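Long-range contacts in putative NADPH:quinone oxidoreductase (Ralstonia eutropha, PDB 3IUP), which probably uses NADPH to reduce quinones, as a member of the alcohol dehydrogenase family with a GroES-like domain: residues A[39-44]-A[149-154]; A[342-347]-A[367-372]. All coordinates share one frame; numbering follows the deposited sequence. Where two conformers were deposited one is given.

How the contacts relate
Contact 1 is small and wholly buried, while contact 2 is larger, only partly buried, and has S343 and K344 exposed to solvent. Their centres are 10 Å apart, and both hold to the same mixed sheet, where strands 34-43 and 369-372 are neighbours. The backbones join where S42 N lies 2.7 Å from I371 O, a probable hydrogen bond; S152 OG and Y342 OH, 2.6 Å apart, make a second link through side chains. The chemistry differs accordingly. Contact 1 is methyl and proline packing without a hydrogen bond between its segments, whereas contact 2 is a parallel strand pair bonded through the main chain, with one lysine reaching NADPH.

Contact 1 (A[39-44]-A[149-154]); sequences IEASPL and DGASSF
The P43 ring turns its CB-CG-CD side to the turn that holds A151 and S152. A151 O sits beyond CD, 3.2 Å from it and somewhat to one side of the ring's mean plane. S152 OG approaches on that same side, further from the plane, at 3.5 Å from P43 CG. The S152 torsion, with OG anti to the carbonyl carbon (chi1 -70°), places the hydroxyl beside the proline, but its hydrogen bond goes to Y342 OH.

Further back along the strand the methyls of A41 and A151 touch side-on, CB to CB at 3.5 Å, neither bond aimed straight at the other; small side chains let the backbones come close, with S42 CA only 5.2 Å from A151 CA. No hydrogen bond joins the two segments. Segment 149-154 keeps its shape through a type I turn from G150 to S153, in which S153 OG donates to G150 O at 2.7 Å from a position tilted 35° out of the carbonyl plane, beside a weak bond from S153 N.

Strand 34-43 belongs to the GroES-like domain, P43's side chain about 8 Å from NADPH. S42 faces the other way, its OG bonded to E97 O. A classic bulge sets E40 and A41 both against A99 of strand 98-105. P147 of helix 147-150 packs on A41, L370 of strand 369-372 touches A151, and helix 155-169 begins just after F154.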
ATOM      1  N   ILE A  39     -11.477  29.663 -24.885  1.00 15.90           N
ATOM      2  CA  ILE A  39     -11.942  28.855 -23.752  0.60 17.20           C
ATOM      3  C   ILE A  39     -13.060  29.611 -23.016  1.00 16.62           C
ATOM      4  O   ILE A  39     -12.903  30.771 -22.660  1.00 17.00           O
ATOM      5  CB  ILE A  39     -10.791  28.487 -22.806  0.60 16.53           C
ATOM      6  CG1 ILE A  39      -9.717  27.694 -23.566  0.60 18.08           C
ATOM      7  CG2 ILE A  39     -11.333  27.663 -21.618  0.60 17.70           C
ATOM      8  CD1 ILE A  39      -8.397  27.550 -22.824  0.60 17.55           C
ATOM      9  N   GLU A  40     -14.196  28.939 -22.845  1.00 16.79           N
ATOM     10  CA  GLU A  40     -15.382  29.555 -22.229  1.00 17.03           C
ATOM     11  C   GLU A  40     -15.788  28.897 -20.910  1.00 17.86           C
ATOM     12  O   GLU A  40     -16.687  29.405 -20.213  1.00 16.68           O
ATOM     13  CB  GLU A  40     -16.549  29.571 -23.225  1.00 18.06           C
ATOM     14  CG  GLU A  40     -16.191  30.433 -24.425  1.00 19.59           C
ATOM     15  CD  GLU A  40     -17.292  30.619 -25.419  1.00 25.60           C
ATOM     16  OE1 GLU A  40     -18.301  29.931 -25.327  1.00 26.84           O
ATOM     17  OE2 GLU A  40     -17.150  31.543 -26.267  1.00 28.60           O
ATOM     18  N   ALA A  41     -15.144  27.779 -20.555  1.00 17.67           N
ATOM     19  CA  ALA A  41     -15.528  27.035 -19.347  1.00 17.16           C
ATOM     20  C   ALA A  41     -14.366  26.159 -18.908  1.00 17.55           C
ATOM     21  O   ALA A  41     -13.909  25.306 -19.667  1.00 17.31           O
ATOM     22  CB  ALA A  41     -16.770  26.188 -19.554  1.00 17.46           C
ATOM     23  N   SER A  42     -13.903  26.345 -17.685  1.00 16.45           N
ATOM     24  CA  SER A  42     -12.854  25.501 -17.136  1.00 16.86           C
ATOM     25  C   SER A  42     -13.046  25.403 -15.612  1.00 16.92           C
ATOM     26  O   SER A  42     -13.134  26.422 -14.947  1.00 17.82           O
ATOM     27  CB  SER A  42     -11.498  26.101 -17.483  1.00 17.00           C
ATOM     28  OG  SER A  42     -10.426  25.365 -16.989  1.00 20.24           O
ATOM     29  N   PRO A  43     -13.085  24.187 -15.067  1.00 16.22           N
ATOM     30  CA  PRO A  43     -13.416  24.037 -13.667  1.00 16.05           C
ATOM     31  C   PRO A  43     -12.208  24.266 -12.791  1.00 17.27           C
ATOM     32  O   PRO A  43     -11.084  24.062 -13.236  1.00 16.40           O
ATOM     33  CB  PRO A  43     -13.881  22.581 -13.598  1.00 16.56           C
ATOM     34  CG  PRO A  43     -13.037  21.894 -14.595  1.00 16.58           C
ATOM     35  CD  PRO A  43     -12.938  22.884 -15.728  1.00 16.75           C
ATOM     36  N   LEU A  44     -12.453  24.692 -11.542  1.00 16.79           N
ATOM     37  CA  LEU A  44     -11.454  24.734 -10.496  1.00 16.41           C
ATOM     38  C   LEU A  44     -11.541  23.440  -9.687  1.00 17.59           C
ATOM     39  O   LEU A  44     -12.366  23.293  -8.776  1.00 19.47           O
ATOM     40  CB  LEU A  44     -11.690  25.939  -9.586  1.00 17.68           C
ATOM     41  CG  LEU A  44     -11.122  27.236 -10.121  1.00 19.10           C
ATOM     42  CD1 LEU A  44     -11.889  28.430  -9.548  1.00 18.00           C
ATOM     43  CD2 LEU A  44      -9.612  27.310  -9.787  1.00 19.13           C
ATOM     44  N   ASP A 149     -21.305  22.695 -20.331  1.00 22.05           N
ATOM     45  CA  ASP A 149     -21.697  21.287 -20.316  1.00 22.62           C
ATOM     46  C   ASP A 149     -20.514  20.322 -20.475  1.00 22.01           C
ATOM     47  O   ASP A 149     -20.558  19.218 -19.963  1.00 22.06           O
ATOM     48  CB  ASP A 149     -22.761  20.973 -21.421  1.00 23.53           C
ATOM     49  CG  ASP A 149     -24.094  21.662 -21.179  1.00 26.01           C
ATOM     50  OD1 ASP A 149     -24.453  21.915 -19.997  1.00 31.77           O
ATOM     51  OD2 ASP A 149     -24.804  21.964 -22.168  1.00 28.42           O
ATOM     52  N   GLY A 150     -19.467  20.737 -21.177  1.00 20.89           N
ATOM     53  CA  GLY A 150     -18.301  19.899 -21.409  1.00 19.55           C
ATOM     54  C   GLY A 150     -17.035  20.265 -20.690  1.00 18.98           C
ATOM     55  O   GLY A 150     -15.991  19.691 -20.953  1.00 19.64           O
ATOM     56  N   ALA A 151     -17.121  21.213 -19.772  1.00 18.00           N
ATOM     57  CA  ALA A 151     -15.940  21.793 -19.131  1.00 18.26           C
ATOM     58  C   ALA A 151     -15.149  20.773 -18.308  1.00 18.45           C
ATOM     59  O   ALA A 151     -13.951  20.945 -18.075  1.00 18.02           O
ATOM     60  CB  ALA A 151     -16.388  22.925 -18.244  1.00 18.78           C
ATOM     61  N   SER A 152     -15.884  19.775 -17.821  1.00 18.49           N
ATOM     62  CA  SER A 152     -15.356  18.792 -16.885  1.00 19.24           C
ATOM     63  C   SER A 152     -15.425  17.413 -17.513  1.00 20.80           C
ATOM     64  O   SER A 152     -15.756  16.448 -16.844  1.00 22.93           O
ATOM     65  CB  SER A 152     -16.187  18.827 -15.595  1.00 20.12           C
ATOM     66  OG  SER A 152     -15.959  20.040 -14.875  1.00 20.94           O
ATOM     67  N   SER A 153     -15.106  17.311 -18.802  1.00 20.35           N
ATOM     68  CA  SER A 153     -15.287  16.054 -19.535  1.00 20.11           C
ATOM     69  C   SER A 153     -14.231  15.004 -19.203  1.00 20.61           C
ATOM     70  O   SER A 153     -14.425  13.810 -19.492  1.00 21.86           O
ATOM     71  CB  SER A 153     -15.226  16.316 -21.051  1.00 20.67           C
ATOM     72  OG  SER A 153     -16.366  17.012 -21.444  1.00 20.24           O
ATOM     73  N   PHE A 154     -13.089  15.426 -18.693  1.00 19.58           N
ATOM     74  CA  PHE A 154     -11.963  14.490 -18.549  1.00 19.82           C
ATOM     75  C   PHE A 154     -11.717  14.018 -17.121  1.00 20.01           C
ATOM     76  O   PHE A 154     -11.750  12.809 -16.840  1.00 20.17           O
ATOM     77  CB  PHE A 154     -10.683  15.079 -19.133  1.00 20.19           C
ATOM     78  CG  PHE A 154     -10.711  15.268 -20.622  1.00 20.53           C
ATOM     79  CD1 PHE A 154     -10.191  14.293 -21.458  1.00 22.77           C
ATOM     80  CD2 PHE A 154     -11.199  16.438 -21.187  1.00 22.62           C
ATOM     81  CE1 PHE A 154     -10.173  14.467 -22.852  1.00 25.38           C
ATOM     82  CE2 PHE A 154     -11.194  16.626 -22.561  1.00 23.30           C
ATOM     83  CZ  PHE A 154     -10.682  15.641 -23.403  1.00 24.61           C
TER

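Contact 2 (A[342-347]-A[367-372]). With NDP (NADPH dihydro-nicotinamide-adenine-dinucleotide phosphate), chain C.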
ATOM      1  N   TYR A 342     -21.922  23.289 -10.658  1.00 22.91           N
ATOM      2  CA  TYR A 342     -21.053  24.353 -10.155  1.00 22.32           C
ATOM      3  C   TYR A 342     -21.899  25.332  -9.376  1.00 22.75           C
ATOM      4  O   TYR A 342     -23.029  25.599  -9.772  1.00 23.56           O
ATOM      5  CB  TYR A 342     -20.397  25.094 -11.315  1.00 22.19           C
ATOM      6  CG  TYR A 342     -19.781  24.147 -12.312  1.00 21.10           C
ATOM      7  CD1 TYR A 342     -18.558  23.517 -12.047  1.00 21.56           C
ATOM      8  CD2 TYR A 342     -20.432  23.826 -13.472  1.00 21.69           C
ATOM      9  CE1 TYR A 342     -17.992  22.645 -12.973  1.00 20.22           C
ATOM     10  CE2 TYR A 342     -19.893  22.946 -14.389  1.00 23.46           C
ATOM     11  CZ  TYR A 342     -18.666  22.355 -14.138  1.00 20.45           C
ATOM     12  OH  TYR A 342     -18.165  21.471 -15.061  1.00 22.66           O
ATOM     13  N   SER A 343     -21.375  25.886  -8.301  1.00 22.73           N
ATOM     14  CA  SER A 343     -22.127  26.861  -7.532  1.00 23.90           C
ATOM     15  C   SER A 343     -21.991  28.269  -8.087  1.00 23.42           C
ATOM     16  O   SER A 343     -22.791  29.117  -7.793  1.00 22.35           O
ATOM     17  CB  SER A 343     -21.734  26.805  -6.056  1.00 25.02           C
ATOM     18  OG  SER A 343     -20.393  27.198  -5.873  1.00 28.43           O
ATOM     19  N   LYS A 344     -20.964  28.541  -8.894  1.00 23.43           N
ATOM     20  CA  LYS A 344     -20.767  29.883  -9.429  1.00 23.49           C
ATOM     21  C   LYS A 344     -19.891  29.811 -10.690  1.00 22.81           C
ATOM     22  O   LYS A 344     -19.023  28.942 -10.784  1.00 22.00           O
ATOM     23  CB  LYS A 344     -20.105  30.779  -8.380  1.00 24.21           C
ATOM     24  CG  LYS A 344     -20.188  32.298  -8.644  1.00 28.04           C
ATOM     25  CD  LYS A 344     -19.626  33.039  -7.390  1.00 32.52           C
ATOM     26  CE  LYS A 344     -19.871  34.545  -7.420  1.00 37.50           C
ATOM     27  NZ  LYS A 344     -21.303  34.884  -7.048  1.00 41.12           N
ATOM     28  N   GLU A 345     -20.165  30.667 -11.666  1.00 21.32           N
ATOM     29  CA  GLU A 345     -19.269  30.861 -12.808  1.00 21.86           C
ATOM     30  C   GLU A 345     -18.596  32.214 -12.667  1.00 20.64           C
ATOM     31  O   GLU A 345     -19.285  33.242 -12.506  1.00 19.64           O
ATOM     32  CB  GLU A 345     -20.024  30.802 -14.121  1.00 22.68           C
ATOM     33  CG  GLU A 345     -19.138  31.059 -15.344  1.00 26.49           C
ATOM     34  CD  GLU A 345     -19.853  30.899 -16.676  1.00 32.73           C
ATOM     35  OE1 GLU A 345     -20.306  29.782 -16.984  1.00 39.00           O
ATOM     36  OE2 GLU A 345     -19.929  31.871 -17.446  1.00 37.74           O
ATOM     37  N   ILE A 346     -17.262  32.230 -12.708  1.00 18.34           N
ATOM     38  CA  ILE A 346     -16.517  33.459 -12.464  1.00 19.08           C
ATOM     39  C   ILE A 346     -15.575  33.801 -13.601  1.00 18.71           C
ATOM     40  O   ILE A 346     -15.162  32.922 -14.359  1.00 19.18           O
ATOM     41  CB  ILE A 346     -15.714  33.374 -11.141  1.00 19.32           C
ATOM     42  CG1 ILE A 346     -14.695  32.227 -11.177  1.00 18.71           C
ATOM     43  CG2 ILE A 346     -16.652  33.161  -9.935  1.00 20.28           C
ATOM     44  CD1 ILE A 346     -13.779  32.173  -9.937  1.00 20.05           C
ATOM     45  N   SER A 347     -15.220  35.076 -13.718  1.00 17.58           N
ATOM     46  CA  SER A 347     -14.212  35.526 -14.655  1.00 18.81           C
ATOM     47  C   SER A 347     -12.806  35.149 -14.227  1.00 18.00           C
ATOM     48  O   SER A 347     -12.507  34.840 -13.062  1.00 18.46           O
ATOM     49  CB  SER A 347     -14.246  37.058 -14.816  1.00 18.35           C
ATOM     50  OG  SER A 347     -13.870  37.681 -13.602  1.00 19.60           O
ATOM     51  N   GLU A 367     -19.939  23.094  -4.032  1.00 26.28           N
ATOM     52  CA  GLU A 367     -19.370  24.420  -4.115  1.00 25.69           C
ATOM     53  C   GLU A 367     -18.154  24.412  -5.028  1.00 24.81           C
ATOM     54  O   GLU A 367     -17.136  24.994  -4.667  1.00 25.51           O
ATOM     55  CB  GLU A 367     -19.035  24.980  -2.723  1.00 26.70           C
ATOM     56  CG  GLU A 367     -20.283  25.125  -1.855  1.00 28.67           C
ATOM     57  CD  GLU A 367     -20.080  25.884  -0.563  1.00 33.28           C
ATOM     58  OE1 GLU A 367     -19.751  27.095  -0.635  1.00 33.58           O
ATOM     59  OE2 GLU A 367     -20.293  25.266   0.537  1.00 35.21           O
ATOM     60  N   LYS A 368     -18.274  23.737  -6.175  1.00 22.38           N
ATOM     61  CA  LYS A 368     -17.283  23.827  -7.232  1.00 22.78           C
ATOM     62  C   LYS A 368     -17.527  25.064  -8.114  1.00 21.43           C
ATOM     63  O   LYS A 368     -18.657  25.337  -8.524  1.00 21.18           O
ATOM     64  CB  LYS A 368     -17.243  22.578  -8.078  1.00 22.58           C
ATOM     65  CG  LYS A 368     -16.041  22.556  -9.059  1.00 24.01           C
ATOM     66  CD  LYS A 368     -16.017  21.349  -9.968  1.00 24.40           C
ATOM     67  CE  LYS A 368     -15.697  20.046  -9.210  1.00 23.51           C
ATOM     68  NZ  LYS A 368     -14.310  19.990  -8.743  1.00 23.08           N
ATOM     69  N   TYR A 369     -16.459  25.799  -8.383  1.00 20.20           N
ATOM     70  CA  TYR A 369     -16.536  27.011  -9.195  1.00 19.33           C
ATOM     71  C   TYR A 369     -16.095  26.699 -10.629  1.00 19.00           C
ATOM     72  O   TYR A 369     -15.168  25.933 -10.823  1.00 18.87           O
ATOM     73  CB  TYR A 369     -15.659  28.118  -8.605  1.00 19.78           C
ATOM     74  CG  TYR A 369     -16.306  28.959  -7.517  1.00 21.02           C
ATOM     75  CD1 TYR A 369     -17.214  28.425  -6.619  1.00 23.53           C
ATOM     76  CD2 TYR A 369     -15.981  30.315  -7.399  1.00 23.30           C
ATOM     77  CE1 TYR A 369     -17.796  29.242  -5.635  1.00 23.42           C
ATOM     78  CE2 TYR A 369     -16.550  31.128  -6.432  1.00 23.68           C
ATOM     79  CZ  TYR A 369     -17.461  30.581  -5.558  1.00 26.12           C
ATOM     80  OH  TYR A 369     -17.995  31.412  -4.603  1.00 25.81           O
ATOM     81  N   LEU A 370     -16.744  27.344 -11.597  1.00 17.43           N
ATOM     82  CA  LEU A 370     -16.418  27.225 -13.038  1.00 17.56           C
ATOM     83  C   LEU A 370     -15.852  28.566 -13.470  1.00 17.91           C
ATOM     84  O   LEU A 370     -16.424  29.604 -13.147  1.00 17.75           O
ATOM     85  CB  LEU A 370     -17.662  26.948 -13.835  1.00 17.79           C
ATOM     86  CG  LEU A 370     -17.485  26.687 -15.327  1.00 18.41           C
ATOM     87  CD1 LEU A 370     -16.706  25.372 -15.518  1.00 15.54           C
ATOM     88  CD2 LEU A 370     -18.870  26.657 -16.014  1.00 20.82           C
ATOM     89  N   ILE A 371     -14.721  28.554 -14.156  1.00 16.90           N
ATOM     90  CA  ILE A 371     -14.161  29.773 -14.700  1.00 17.41           C
ATOM     91  C   ILE A 371     -14.554  29.891 -16.144  1.00 17.71           C
ATOM     92  O   ILE A 371     -14.462  28.918 -16.932  1.00 17.74           O
ATOM     93  CB  ILE A 371     -12.618  29.799 -14.620  1.00 16.06           C
ATOM     94  CG1 ILE A 371     -12.110  29.666 -13.182  1.00 18.48           C
ATOM     95  CG2 ILE A 371     -12.007  31.102 -15.273  1.00 18.36           C
ATOM     96  CD1 ILE A 371     -10.630  29.200 -13.111  1.00 18.92           C
ATOM     97  N   ASN A 372     -14.981  31.086 -16.530  1.00 18.01           N
ATOM     98  CA  ASN A 372     -15.085  31.417 -17.932  1.00 17.91           C
ATOM     99  C   ASN A 372     -14.024  32.460 -18.235  1.00 18.71           C
ATOM    100  O   ASN A 372     -14.202  33.634 -17.910  1.00 17.92           O
ATOM    101  CB  ASN A 372     -16.471  31.952 -18.282  1.00 18.89           C
ATOM    102  CG  ASN A 372     -16.567  32.411 -19.740  1.00 20.84           C
ATOM    103  OD1 ASN A 372     -15.580  32.443 -20.477  1.00 20.10           O
ATOM    104  ND2 ASN A 372     -17.775  32.723 -20.162  1.00 25.66           N
TER
HETATM  105  PA  NDP C 401     -15.593  18.244  -5.090  0.80 19.46           P
HETATM  106  O1A NDP C 401     -16.765  18.179  -5.937  0.80 17.83           O
HETATM  107  O2A NDP C 401     -14.983  19.560  -4.801  0.80 20.74           O
HETATM  108  O5B NDP C 401     -16.071  17.538  -3.671  0.80 17.61           O
HETATM  109  C5B NDP C 401     -15.062  17.381  -2.667  0.80 18.49           C
HETATM  110  C4B NDP C 401     -15.628  16.554  -1.553  0.80 16.98           C
HETATM  111  O4B NDP C 401     -14.587  16.407  -0.631  0.80 20.34           O
HETATM  112  C3B NDP C 401     -16.816  17.224  -0.843  0.80 18.15           C
HETATM  113  O3B NDP C 401     -17.930  16.381  -0.637  0.80 18.71           O
HETATM  114  C2B NDP C 401     -16.237  17.599   0.539  0.80 18.25           C
HETATM  115  O2B NDP C 401     -17.170  17.495   1.614  0.80 17.45           O
HETATM  116  C1B NDP C 401     -15.137  16.556   0.683  0.80 18.81           C
HETATM  117  N9A NDP C 401     -14.043  16.979   1.566  0.80 18.89           N
HETATM  118  C8A NDP C 401     -13.356  18.171   1.464  0.80 20.10           C
HETATM  119  N7A NDP C 401     -12.371  18.181   2.380  0.80 16.64           N
HETATM  120  C5A NDP C 401     -12.402  16.987   3.076  0.80 21.48           C
HETATM  121  C6A NDP C 401     -11.644  16.438   4.130  0.80 21.56           C
HETATM  122  N6A NDP C 401     -10.671  17.108   4.772  0.80 20.30           N
HETATM  123  N1A NDP C 401     -11.954  15.175   4.591  0.80 19.83           N
HETATM  124  C2A NDP C 401     -12.993  14.464   4.075  0.80 19.86           C
HETATM  125  N3A NDP C 401     -13.729  15.001   3.045  0.80 22.52           N
HETATM  126  C4A NDP C 401     -13.446  16.232   2.556  0.80 21.16           C
HETATM  127  O3  NDP C 401     -14.347  17.336  -5.579  0.80 20.99           O
HETATM  128  PN  NDP C 401     -14.215  16.593  -6.946  0.80 20.11           P
HETATM  129  O1N NDP C 401     -15.322  15.722  -7.254  0.80 16.98           O
HETATM  130  O2N NDP C 401     -13.789  17.523  -8.047  0.80 16.24           O
HETATM  131  O5D NDP C 401     -12.924  15.655  -6.611  0.80 19.48           O
HETATM  132  C5D NDP C 401     -13.085  14.536  -5.726  0.80 20.79           C
HETATM  133  C4D NDP C 401     -11.715  13.980  -5.353  0.80 21.31           C
HETATM  134  O4D NDP C 401     -11.248  13.226  -6.491  0.80 21.51           O
HETATM  135  C3D NDP C 401     -10.631  15.019  -5.001  0.80 21.77           C
HETATM  136  O3D NDP C 401      -9.808  14.568  -3.944  0.80 19.22           O
HETATM  137  C2D NDP C 401      -9.817  15.059  -6.284  0.80 22.47           C
HETATM  138  O2D NDP C 401      -8.483  15.524  -6.152  0.80 25.64           O
HETATM  139  C1D NDP C 401      -9.875  13.575  -6.658  0.80 21.89           C
HETATM  140  N1N NDP C 401      -9.448  13.298  -8.049  0.80 19.96           N
HETATM  141  C2N NDP C 401      -8.293  12.604  -8.191  0.80 20.71           C
HETATM  142  C3N NDP C 401      -7.789  12.304  -9.430  0.80 19.78           C
HETATM  143  C7N NDP C 401      -6.572  11.410  -9.569  0.80 20.14           C
HETATM  144  O7N NDP C 401      -6.061  11.264 -10.855  0.80 19.94           O
HETATM  145  N7N NDP C 401      -5.961  10.795  -8.548  0.80 17.59           N
HETATM  146  C4N NDP C 401      -8.639  12.488 -10.626  0.80 17.42           C
HETATM  147  C5N NDP C 401      -9.914  13.250 -10.362  0.80 21.10           C
HETATM  148  C6N NDP C 401     -10.273  13.619  -9.071  0.80 21.29           C
HETATM  149  P2B NDP C 401     -17.349  18.712   2.705  0.80 20.66           P
HETATM  150  O1X NDP C 401     -18.544  19.552   2.231  0.80 20.30           O
HETATM  151  O2X NDP C 401     -16.098  19.575   2.836  0.80 20.42           O
HETATM  152  O3X NDP C 401     -17.647  17.975   4.020  0.80 19.10           O
HETATM  153  O   HOH W   1     -20.493  28.235  -2.997  1.00 33.42           O
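K368 O accepts a bond from S343 N at 2.8 Å, with the donor tilted 20° from the carbonyl plane. The three bonds of the strand pair are straighter: L370 N to K344 O at 2.9 Å (174° at the hydrogen), I346 N to L370 O at 2.8 Å, and N372 N to I346 O. Each of these donors stands nearly along the C=O axis. K344 N, by contrast, is buried without a partner. CA-H groups add to the ladder, as where E345 CA comes within 3.1 Å of L370 O.

Strands 344-347 and 369-372 are thus parallel neighbours, and helices 348-351 and 354-360 carry the chain between them, a beta-alpha-beta crossover. S347 is the N-cap of the first helix, its side chain capping a backbone N there while E350 OE1 takes its own N-H. On the far side of strand 369-372 runs strand 34-43, antiparallel to it.

On the K344 face, CB lies over the centre of the Y369 ring, 3.9 Å from the centroid, and I346 CD1 meets that ring at its edge. M356 and V359 of helix 354-360 pack on the same tyrosine. On the other face L370 CD1 sits over the Y342 ring, displaced toward its rim, while CD2 touches E345 OE1. N372 OD1 is taken by N374 N.

Beside S343 and E367 a water donates to E367 OE1 and also bonds S343 OG. The K368 side chain sets out with CG anti to the backbone N (chi1 -171°), runs alongside Y342, then bends twice to bring NZ within 2.6 Å of O2N on the NADPH diphosphate; N45 OD1 takes a second bond from the same ammonium.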